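Local coordinates for protein Niban 2 (Homo sapiens, PDB 7CTP) that may suppress apoptosis and promote melanoma cell invasion, and has cadherin-binding and transcription coactivator activity, at residues A[38-43]-A[310-315]; A[72-77]-A[171-176]; A[86-91]-A[98-103]; A[317-322]-A[533-538]. All coordinates share one frame; numbering follows the deposited sequence.

Contact 1: A[38-43]-A[310-315]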
# COMPACT_ATOMS: atom_id res chain seq x y z
N ALA A 38 -9.62 -14.04 -10.98
CA ALA A 38 -9.46 -13.87 -9.54
C ALA A 38 -10.51 -14.66 -8.77
O ALA A 38 -10.22 -15.24 -7.72
CB ALA A 38 -9.53 -12.39 -9.17
N LEU A 39 -11.75 -14.66 -9.28
CA LEU A 39 -12.82 -15.41 -8.64
C LEU A 39 -12.53 -16.91 -8.67
O LEU A 39 -12.66 -17.60 -7.65
CB LEU A 39 -14.16 -15.12 -9.33
CG LEU A 39 -15.39 -15.85 -8.78
CD1 LEU A 39 -15.67 -15.41 -7.35
CD2 LEU A 39 -16.59 -15.57 -9.68
N PHE A 40 -12.11 -17.42 -9.83
CA PHE A 40 -11.78 -18.84 -9.92
C PHE A 40 -10.65 -19.21 -8.97
O PHE A 40 -10.71 -20.24 -8.29
CB PHE A 40 -11.40 -19.20 -11.35
CG PHE A 40 -10.88 -20.60 -11.48
CD1 PHE A 40 -11.76 -21.67 -11.51
CD2 PHE A 40 -9.52 -20.86 -11.51
CE1 PHE A 40 -11.30 -22.97 -11.60
CE2 PHE A 40 -9.05 -22.16 -11.61
CZ PHE A 40 -9.94 -23.21 -11.65
N ASN A 41 -9.59 -18.39 -8.92
CA ASN A 41 -8.45 -18.74 -8.06
C ASN A 41 -8.85 -18.77 -6.59
O ASN A 41 -8.41 -19.64 -5.83
CB ASN A 41 -7.30 -17.77 -8.28
CG ASN A 41 -6.65 -17.92 -9.65
OD1 ASN A 41 -6.67 -19.00 -10.24
ND2 ASN A 41 -6.06 -16.83 -10.14
N SER A 42 -9.68 -17.81 -6.17
CA SER A 42 -10.11 -17.76 -4.78
C SER A 42 -11.00 -18.94 -4.46
O SER A 42 -10.84 -19.61 -3.43
CB SER A 42 -10.82 -16.44 -4.49
OG SER A 42 -11.34 -16.41 -3.16
N MET A 43 -11.94 -19.25 -5.36
CA MET A 43 -12.83 -20.38 -5.12
C MET A 43 -12.07 -21.69 -5.14
O MET A 43 -12.40 -22.61 -4.37
CB MET A 43 -13.96 -20.39 -6.14
CG MET A 43 -14.95 -19.29 -5.91
SD MET A 43 -16.34 -19.44 -7.03
CE MET A 43 -17.13 -20.92 -6.38
N GLN A 310 -13.03 -29.57 -14.72
CA GLN A 310 -12.83 -29.38 -16.15
C GLN A 310 -12.07 -28.10 -16.44
O GLN A 310 -11.26 -28.04 -17.38
CB GLN A 310 -14.18 -29.39 -16.87
CG GLN A 310 -14.89 -30.76 -16.87
CD GLN A 310 -15.17 -31.30 -15.47
OE1 GLN A 310 -15.81 -30.64 -14.64
NE2 GLN A 310 -14.67 -32.50 -15.19
N ILE A 311 -12.32 -27.05 -15.65
CA ILE A 311 -11.55 -25.81 -15.80
C ILE A 311 -10.08 -26.06 -15.48
O ILE A 311 -9.18 -25.62 -16.21
CB ILE A 311 -12.15 -24.70 -14.92
CG1 ILE A 311 -13.58 -24.38 -15.36
CG2 ILE A 311 -11.29 -23.42 -15.01
CD1 ILE A 311 -14.30 -23.40 -14.45
N ILE A 312 -9.80 -26.80 -14.40
CA ILE A 312 -8.42 -27.11 -14.04
C ILE A 312 -7.74 -27.89 -15.16
O ILE A 312 -6.59 -27.61 -15.52
CB ILE A 312 -8.38 -27.89 -12.71
CG1 ILE A 312 -8.88 -27.03 -11.55
CG2 ILE A 312 -6.96 -28.40 -12.44
CD1 ILE A 312 -9.15 -27.82 -10.29
N THR A 313 -8.44 -28.88 -15.72
CA THR A 313 -7.90 -29.67 -16.82
C THR A 313 -7.59 -28.80 -18.03
O THR A 313 -6.53 -28.93 -18.66
CB THR A 313 -8.91 -30.76 -17.19
OG1 THR A 313 -9.01 -31.67 -16.09
CG2 THR A 313 -8.47 -31.48 -18.45
N SER A 314 -8.51 -27.89 -18.36
CA SER A 314 -8.30 -27.02 -19.51
C SER A 314 -7.14 -26.06 -19.26
O SER A 314 -6.31 -25.83 -20.15
CB SER A 314 -9.59 -26.26 -19.83
OG SER A 314 -9.33 -25.05 -20.52
N LYS A 315 -7.05 -25.53 -18.04
CA LYS A 315 -5.94 -24.65 -17.67
C LYS A 315 -4.61 -25.39 -17.80
O LYS A 315 -3.64 -24.85 -18.36
CB LYS A 315 -6.15 -24.12 -16.24
CG LYS A 315 -5.39 -22.83 -15.91
CD LYS A 315 -5.83 -22.20 -14.57
CE LYS A 315 -7.20 -21.49 -14.65
NZ LYS A 315 -7.12 -19.98 -14.55

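Contact 2: A[72-77]-A[171-176]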
# COMPACT_ATOMS: atom_id res chain seq x y z
N GLY A 72 -3.58 19.41 17.39
CA GLY A 72 -2.71 20.48 17.85
C GLY A 72 -2.77 21.62 16.86
O GLY A 72 -3.32 21.49 15.76
N ASN A 73 -2.21 22.75 17.27
CA ASN A 73 -2.19 23.92 16.41
C ASN A 73 -0.97 23.89 15.50
O ASN A 73 0.11 23.47 15.90
CB ASN A 73 -2.19 25.21 17.24
CG ASN A 73 -3.48 25.41 18.01
OD1 ASN A 73 -4.56 25.08 17.52
ND2 ASN A 73 -3.37 25.97 19.21
N LEU A 74 -1.18 24.33 14.26
CA LEU A 74 -0.15 24.42 13.24
C LEU A 74 -0.29 25.75 12.52
O LEU A 74 -1.37 26.35 12.52
CB LEU A 74 -0.26 23.30 12.20
CG LEU A 74 -0.12 21.86 12.65
CD1 LEU A 74 -0.10 20.91 11.46
CD2 LEU A 74 1.14 21.75 13.45
N PHE A 75 0.78 26.18 11.87
CA PHE A 75 0.66 27.21 10.86
C PHE A 75 0.57 26.53 9.49
O PHE A 75 1.26 25.54 9.24
CB PHE A 75 1.85 28.16 10.90
CG PHE A 75 2.00 28.86 12.21
CD1 PHE A 75 1.00 29.70 12.67
CD2 PHE A 75 3.13 28.68 12.98
CE1 PHE A 75 1.13 30.36 13.89
CE2 PHE A 75 3.27 29.34 14.20
CZ PHE A 75 2.26 30.17 14.65
N GLN A 76 -0.32 27.04 8.64
CA GLN A 76 -0.47 26.54 7.27
C GLN A 76 -0.41 27.69 6.28
O GLN A 76 -1.08 28.71 6.46
CB GLN A 76 -1.78 25.78 7.09
CG GLN A 76 -1.85 25.08 5.73
CD GLN A 76 -3.26 24.73 5.30
OE1 GLN A 76 -4.24 25.14 5.93
NE2 GLN A 76 -3.37 23.98 4.21
N HIS A 77 0.38 27.52 5.23
CA HIS A 77 0.40 28.49 4.15
C HIS A 77 -0.89 28.39 3.35
O HIS A 77 -1.30 27.29 2.96
CB HIS A 77 1.60 28.24 3.25
CG HIS A 77 1.75 29.23 2.14
ND1 HIS A 77 1.18 29.04 0.89
CD2 HIS A 77 2.40 30.41 2.08
CE1 HIS A 77 1.48 30.07 0.12
NE2 HIS A 77 2.22 30.92 0.81
N PHE A 171 3.14 23.41 5.97
CA PHE A 171 2.92 23.65 7.39
C PHE A 171 4.24 24.08 8.03
O PHE A 171 5.32 23.81 7.51
CB PHE A 171 2.42 22.39 8.11
CG PHE A 171 1.19 21.78 7.50
CD1 PHE A 171 -0.04 22.40 7.65
CD2 PHE A 171 1.26 20.58 6.81
CE1 PHE A 171 -1.19 21.83 7.10
CE2 PHE A 171 0.13 20.01 6.27
CZ PHE A 171 -1.10 20.63 6.41
N CYS A 172 4.15 24.74 9.18
CA CYS A 172 5.33 24.82 10.03
C CYS A 172 4.89 24.80 11.49
O CYS A 172 3.73 25.05 11.82
CB CYS A 172 6.22 26.04 9.69
SG CYS A 172 5.55 27.64 10.03
N MET A 173 5.84 24.43 12.34
CA MET A 173 5.62 24.28 13.77
C MET A 173 6.60 25.18 14.52
O MET A 173 7.61 25.64 13.97
CB MET A 173 5.81 22.83 14.22
CG MET A 173 4.79 21.86 13.66
SD MET A 173 5.23 21.35 11.99
CE MET A 173 3.73 20.55 11.45
N MET A 174 6.28 25.41 15.78
CA MET A 174 7.04 26.36 16.57
C MET A 174 8.32 25.76 17.13
O MET A 174 9.31 26.48 17.32
CB MET A 174 6.16 26.88 17.70
CG MET A 174 6.66 28.12 18.31
SD MET A 174 5.31 29.22 18.71
CE MET A 174 4.00 28.12 19.09
N THR A 175 8.33 24.46 17.38
CA THR A 175 9.44 23.78 18.02
C THR A 175 9.80 22.52 17.25
O THR A 175 8.95 21.92 16.59
CB THR A 175 9.10 23.39 19.47
OG1 THR A 175 8.06 22.41 19.46
CG2 THR A 175 8.64 24.60 20.25
N GLU A 176 11.08 22.14 17.34
CA GLU A 176 11.50 20.86 16.78
C GLU A 176 10.71 19.70 17.37
O GLU A 176 10.46 18.70 16.68
CB GLU A 176 13.00 20.65 17.01
CG GLU A 176 13.58 19.38 16.36
CD GLU A 176 15.05 19.17 16.67
OE1 GLU A 176 15.79 18.76 15.75
OE2 GLU A 176 15.46 19.41 17.82

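Contact 3: A[86-91]-A[98-103]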
# COMPACT_ATOMS: atom_id res chain seq x y z
N ASN A 86 -2.76 30.33 11.48
CA ASN A 86 -2.92 29.23 12.42
C ASN A 86 -4.07 28.35 11.97
O ASN A 86 -5.05 28.83 11.40
CB ASN A 86 -3.19 29.74 13.84
CG ASN A 86 -3.58 28.62 14.80
OD1 ASN A 86 -2.72 27.95 15.37
ND2 ASN A 86 -4.88 28.40 14.96
N ARG A 87 -3.93 27.05 12.19
CA ARG A 87 -5.01 26.11 11.96
C ARG A 87 -5.00 25.08 13.08
O ARG A 87 -3.94 24.58 13.45
CB ARG A 87 -4.88 25.41 10.60
CG ARG A 87 -5.19 26.29 9.40
CD ARG A 87 -6.69 26.40 9.16
NE ARG A 87 -6.99 27.28 8.04
CZ ARG A 87 -7.09 28.60 8.13
NH1 ARG A 87 -6.91 29.21 9.30
NH2 ARG A 87 -7.37 29.32 7.05
N PHE A 88 -6.18 24.79 13.62
CA PHE A 88 -6.32 23.64 14.50
C PHE A 88 -6.39 22.40 13.63
O PHE A 88 -7.29 22.28 12.79
CB PHE A 88 -7.56 23.75 15.39
CG PHE A 88 -7.73 22.59 16.31
CD1 PHE A 88 -6.80 22.32 17.30
CD2 PHE A 88 -8.82 21.74 16.18
CE1 PHE A 88 -6.97 21.23 18.16
CE2 PHE A 88 -8.99 20.65 17.03
CZ PHE A 88 -8.06 20.39 18.01
N SER A 89 -5.43 21.50 13.80
CA SER A 89 -5.26 20.36 12.92
C SER A 89 -5.56 19.09 13.71
O SER A 89 -5.02 18.90 14.81
CB SER A 89 -3.85 20.33 12.34
OG SER A 89 -3.51 19.03 11.88
N LEU A 90 -6.42 18.24 13.17
CA LEU A 90 -6.93 17.08 13.89
C LEU A 90 -6.82 15.85 13.01
O LEU A 90 -7.13 15.91 11.81
CB LEU A 90 -8.40 17.30 14.31
CG LEU A 90 -9.08 16.34 15.28
CD1 LEU A 90 -10.22 17.06 15.97
CD2 LEU A 90 -9.61 15.09 14.59
N VAL A 91 -6.37 14.74 13.59
CA VAL A 91 -6.33 13.46 12.89
C VAL A 91 -7.39 12.54 13.49
O VAL A 91 -7.19 12.01 14.59
CB VAL A 91 -4.94 12.82 12.98
CG1 VAL A 91 -4.98 11.43 12.34
CG2 VAL A 91 -3.91 13.70 12.29
N VAL A 98 -7.50 16.84 9.19
CA VAL A 98 -8.62 17.77 9.20
C VAL A 98 -8.16 19.10 9.78
O VAL A 98 -7.66 19.14 10.91
CB VAL A 98 -9.81 17.20 9.99
CG1 VAL A 98 -11.00 18.09 9.83
CG2 VAL A 98 -10.12 15.79 9.51
N LEU A 99 -8.35 20.18 9.03
CA LEU A 99 -7.89 21.50 9.41
C LEU A 99 -9.08 22.42 9.66
O LEU A 99 -9.93 22.60 8.78
CB LEU A 99 -6.99 22.09 8.32
CG LEU A 99 -5.85 21.18 7.83
CD1 LEU A 99 -5.09 21.84 6.69
CD2 LEU A 99 -4.91 20.85 8.97
N TYR A 100 -9.14 23.00 10.86
CA TYR A 100 -10.13 24.00 11.24
C TYR A 100 -9.45 25.36 11.39
O TYR A 100 -8.23 25.44 11.58
CB TYR A 100 -10.82 23.64 12.56
CG TYR A 100 -11.60 22.35 12.52
CD1 TYR A 100 -10.97 21.13 12.74
CD2 TYR A 100 -12.96 22.35 12.27
CE1 TYR A 100 -11.68 19.94 12.71
CE2 TYR A 100 -13.69 21.17 12.24
CZ TYR A 100 -13.04 19.97 12.46
OH TYR A 100 -13.74 18.79 12.43
N GLU A 101 -10.25 26.43 11.33
CA GLU A 101 -9.70 27.78 11.47
C GLU A 101 -8.96 27.93 12.79
O GLU A 101 -7.82 28.41 12.84
CB GLU A 101 -10.81 28.82 11.33
CG GLU A 101 -10.31 30.27 11.38
CD GLU A 101 -11.30 31.25 10.77
OE1 GLU A 101 -10.86 32.30 10.25
OE2 GLU A 101 -12.51 30.98 10.82
N ASN A 102 -9.59 27.50 13.88
CA ASN A 102 -8.94 27.43 15.18
C ASN A 102 -9.72 26.41 16.01
O ASN A 102 -10.74 25.87 15.56
CB ASN A 102 -8.87 28.80 15.87
CG ASN A 102 -10.17 29.59 15.75
OD1 ASN A 102 -11.25 29.07 15.99
ND2 ASN A 102 -10.05 30.85 15.37
N LYS A 103 -9.23 26.14 17.21
CA LYS A 103 -9.88 25.15 18.06
C LYS A 103 -11.23 25.65 18.57
O LYS A 103 -12.16 24.86 18.74
CB LYS A 103 -8.97 24.77 19.23
CG LYS A 103 -9.54 23.70 20.15
CD LYS A 103 -8.54 23.34 21.24
CE LYS A 103 -8.57 21.85 21.57
NZ LYS A 103 -8.11 21.55 22.96

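Contact 4: A[317-322]-A[533-538]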
# COMPACT_ATOMS: atom_id res chain seq x y z
N HIS A 317 -3.92 -28.00 -19.69
CA HIS A 317 -3.61 -28.27 -21.09
C HIS A 317 -3.02 -27.04 -21.77
O HIS A 317 -2.03 -27.14 -22.50
CB HIS A 317 -4.87 -28.74 -21.83
CG HIS A 317 -4.63 -29.08 -23.28
ND1 HIS A 317 -5.13 -28.32 -24.31
CD2 HIS A 317 -3.94 -30.09 -23.85
CE1 HIS A 317 -4.77 -28.85 -25.46
NE2 HIS A 317 -4.05 -29.93 -25.21
N LEU A 318 -3.62 -25.87 -21.53
CA LEU A 318 -3.05 -24.63 -22.05
C LEU A 318 -1.63 -24.42 -21.52
O LEU A 318 -0.72 -24.09 -22.28
CB LEU A 318 -3.94 -23.45 -21.66
CG LEU A 318 -3.46 -22.03 -21.96
CD1 LEU A 318 -3.33 -21.80 -23.46
CD2 LEU A 318 -4.44 -21.03 -21.33
N ALA A 319 -1.44 -24.63 -20.22
CA ALA A 319 -0.12 -24.43 -19.63
C ALA A 319 0.91 -25.33 -20.28
O ALA A 319 2.06 -24.92 -20.51
CB ALA A 319 -0.17 -24.66 -18.12
N SER A 320 0.52 -26.57 -20.59
CA SER A 320 1.47 -27.52 -21.18
C SER A 320 1.95 -27.04 -22.53
O SER A 320 3.13 -27.19 -22.86
CB SER A 320 0.82 -28.90 -21.31
OG SER A 320 -0.13 -28.89 -22.36
N LYS A 321 1.06 -26.43 -23.32
CA LYS A 321 1.44 -25.92 -24.64
C LYS A 321 2.31 -24.67 -24.51
O LYS A 321 3.22 -24.45 -25.32
CB LYS A 321 0.20 -25.62 -25.46
CG LYS A 321 -0.69 -26.82 -25.70
CD LYS A 321 0.01 -27.87 -26.56
CE LYS A 321 -0.98 -28.96 -26.97
NZ LYS A 321 -0.40 -30.32 -26.84
N ILE A 322 2.02 -23.83 -23.52
CA ILE A 322 2.84 -22.65 -23.29
C ILE A 322 4.23 -23.05 -22.80
O ILE A 322 5.25 -22.51 -23.25
CB ILE A 322 2.13 -21.70 -22.30
CG1 ILE A 322 0.85 -21.15 -22.94
CG2 ILE A 322 3.07 -20.59 -21.85
CD1 ILE A 322 -0.01 -20.37 -21.94
N GLU A 533 -2.72 -14.91 -21.01
CA GLU A 533 -1.68 -14.13 -20.36
C GLU A 533 -1.43 -14.60 -18.93
O GLU A 533 -0.28 -14.77 -18.51
CB GLU A 533 -2.04 -12.66 -20.38
CG GLU A 533 -0.92 -11.79 -19.91
CD GLU A 533 0.18 -11.58 -20.93
OE1 GLU A 533 -0.11 -11.65 -22.14
OE2 GLU A 533 1.33 -11.32 -20.51
N ASN A 534 -2.51 -14.81 -18.15
CA ASN A 534 -2.35 -15.24 -16.77
C ASN A 534 -1.74 -16.63 -16.67
O ASN A 534 -0.93 -16.90 -15.78
CB ASN A 534 -3.70 -15.24 -16.05
CG ASN A 534 -4.21 -13.85 -15.77
OD1 ASN A 534 -4.32 -13.02 -16.67
ND2 ASN A 534 -4.52 -13.58 -14.50
N THR A 535 -2.14 -17.53 -17.57
CA THR A 535 -1.57 -18.87 -17.58
C THR A 535 -0.09 -18.82 -17.92
O THR A 535 0.74 -19.46 -17.26
CB THR A 535 -2.34 -19.74 -18.57
OG1 THR A 535 -3.73 -19.76 -18.21
CG2 THR A 535 -1.80 -21.17 -18.55
N TYR A 536 0.26 -18.03 -18.94
CA TYR A 536 1.66 -17.80 -19.29
C TYR A 536 2.45 -17.25 -18.10
O TYR A 536 3.55 -17.73 -17.79
CB TYR A 536 1.73 -16.86 -20.48
CG TYR A 536 3.08 -16.19 -20.69
CD1 TYR A 536 4.19 -16.93 -21.09
CD2 TYR A 536 3.23 -14.82 -20.54
CE1 TYR A 536 5.42 -16.32 -21.30
CE2 TYR A 536 4.45 -14.20 -20.75
CZ TYR A 536 5.54 -14.96 -21.13
OH TYR A 536 6.76 -14.34 -21.35
N GLU A 537 1.89 -16.26 -17.40
CA GLU A 537 2.61 -15.69 -16.27
C GLU A 537 2.77 -16.71 -15.14
O GLU A 537 3.78 -16.69 -14.43
CB GLU A 537 1.90 -14.43 -15.77
CG GLU A 537 1.95 -13.29 -16.78
CD GLU A 537 1.47 -11.97 -16.22
OE1 GLU A 537 1.16 -11.90 -15.01
OE2 GLU A 537 1.41 -11.00 -17.01
N GLU A 538 1.79 -17.61 -14.97
CA GLU A 538 1.94 -18.68 -13.99
C GLU A 538 3.05 -19.65 -14.40
O GLU A 538 3.77 -20.17 -13.54
CB GLU A 538 0.62 -19.43 -13.80
CG GLU A 538 -0.47 -18.63 -13.09
CD GLU A 538 -1.77 -19.41 -12.95
OE1 GLU A 538 -2.86 -18.78 -12.94
OE2 GLU A 538 -1.71 -20.65 -12.84

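Contact 1: A[38-43]-A[310-315]
Phe40 and Ile311 bring the two backbones nearest, 9.1 Å from CA to CA, on helices whose axes cross at -115° and come no closer than 12.5 Å over these segments. Across so wide a gap side chains make the contact, the Phe40 ring above all. Its CG is anti to the backbone N (chi1 173°), and the ring reaches over to helix 260-337. CG2 of Ile311 sits over one face, in a CH-pi contact 3.9 Å from the ring centroid and displaced toward CE1, which it approaches to 3.4 Å. Ile312 meets the ring differently: its CG1 lies at the edge, in the ring plane, 4.0 Å from CZ, the side chains at about a right angle. Lys315 slides past the ring in the opposite direction, its CE 3.6 Å from Phe40 CE2. The bent end of this lysine gives NZ a hydrogen bond to Phe529 O, so a buried amine is paired while its methylene lies against the ring. Met308 also touches Phe40, while Leu39 and Met43 meet the same helix at Met300, Ile304 and Arg305. An alanine in place of Phe40 would probably open a gap and leave Ile311 CG2 and Lys315 CE without their aromatic partner. This is plain helix-helix packing at a steep angle, Phe40 carrying most of this contact between helix 10-48 and the long helix 260-337.

Contact 2: A[72-77]-A[171-176]
Phe75 and Cys172 form an antiparallel hydrogen-bonded pair between strands 70-77 and 169-173, the first and last in chain order, which are neighbours in the middle of the PH domain sheet. Both polar groups of the Phe75 backbone are used here. Its N-H gives a bond to Cys172 O (3.2 Å, 160° at the hydrogen), and its O receives Cys172 N at 3.0 Å, with the donor tilted out of the carbonyl plane. The same oxygen takes a CA-H contact from Phe171, 3.1 Å from that CA. The backbones of Gly72, Leu74 and Gln76 bond to Ser89, Arg87 and Arg85 of strand 84-91, while Gln76 O also accepts from Gln78 NE2 and His77 bonds to Tyr170. On the far side of the second strand Phe171 bonds to Leu159 of strand 157-162, Met173 O accepts from Thr155 OG1, and Thr175 OG1 N-caps helix 176-194 at Glu178 N.

Side chains follow the pairing. Gln76 and Phe171 lie side by side on one face, amide and ring planes 27° apart; Gln76 CG, anti to its backbone N, comes 3.6 Å from Phe171 CE1. On the other face Cys172 SG lies 3.8 Å from Phe75 CB and stands obliquely to the ring in a sulfur-aromatic contact. Leu74 and Met173, both also against Trp182, point the same way, and their methyls meet tightly: Leu74 CD2 is 3.5 Å from Met173 CE.

Contact 3: A[86-91]-A[98-103]
Val98 and Leu90 form an antiparallel hydrogen-bonded pair, bonded both ways: Val98 N to Leu90 O, and Leu90 N to Val98 O at 2.7 Å. Leu99, next along, forms a non-hydrogen-bonded pair with Ser89, on the face away from Val98 and Leu90, and its CD2 lies 3.6 Å from Ser89 CB. Tyr100 faces Phe88. Its N-H gives an almost straight bond to Phe88 O (2.8 Å, 178°), whereas the return bond from Phe88 N to Tyr100 O is weak, bent to 129°. Tyr100 and Phe88 point the same way side by side, Tyr100 CD1 to Phe88 CD2 4.1 Å, and both rings also meet Tyr106. Tyr100 O is further approached by Arg87, whose CD comes within 3.0 Å.

From Glu101 the chain leaves the strand. Its CG lies beside Arg87 NH1, which makes a weak bond to Asn86 O, but the opposite charges do not meet; Glu101 OE1 makes a long, weak ion pair with Arg113. Asn102 sets its CB beside Asn86 ND2, and its OD1 caps helix 103-107 by accepting from Ala105 N. Lys103 then lies across the Phe88 ring, CB over one face in a CH-pi contact, 4.0 Å from the centroid, while Lys103 CE reaches Phe88 CE1 at 3.8 Å. This is a beta hairpin of the PH domain, strands 84-91 and 97-100, followed by the short helix 103-107, whose Lys103 and Tyr106 pack on Phe88.

Contact 4: A[317-322]-A[533-538]
Thr535 meets Leu318, Ala319 and Ile322 where segments 317-322 and 533-538, on helices 260-337 and 532-555, cross at -62°, their axes 9.4 Å apart at closest approach. The packing is almost wholly apolar. Thr535 CG2, anti to the backbone N (chi1 -57° for OG1), settles against Ala319, 3.8 Å from its CA; with so small a side chain there, Ala319 CA and Thr535 CA come within 6.1 Å. Leu318 crosses the threonine obliquely, its CD2 resting 3.4 Å from Thr535 OG1 and also close to CB and CG2. Ile322 spreads two branches over the other helix: CD1 lies 3.9 Å from Thr535 CG2 and 3.8 Å from the backbone N of Tyr536, while CG2 meets the edge of the Tyr536 ring, in its plane, 3.9 Å from Tyr536 CD1. An alanine in place of Ile322 would probably leave a gap beside Thr535 CG2 and the Tyr536 ring edge, with the ring less well confined.

The polar part is small. Thr535 OG1, though it touches Leu318, bonds to the backbone O of Leu531, one turn earlier in the chain.

Around this pair, Tyr536 packs on Leu504, Leu507 and Cys511 of helix 464-511, and Glu537 reaches helix 204-218 through a salt bridge to Arg213. Asn534 bonds Gln34 of helix 10-48, so helix 532-555 is wedged between helix 260-337 and these three.

How the contacts relate
The four contacts form two groups on opposite sides of the chain's centre. Contacts 2 and 3 lie in the PH domain, their centres about 11 Å apart; strands 70-77 and 84-91 are neighbours in one antiparallel sheet, so contact 3 lies further out in it, one strand over from contact 2, and is nested inside its loop in sequence. Contacts 1 and 4, about 13 Å apart between centres, follow one another along helix 260-337, which meets helix 10-48 first and helix 532-555 later. Contact centres in one group lie 52 to 56 Å from those in the other. Because contact 1 encloses the PH pair, the PH domain lies in sequence between helices that pack together in the helical part.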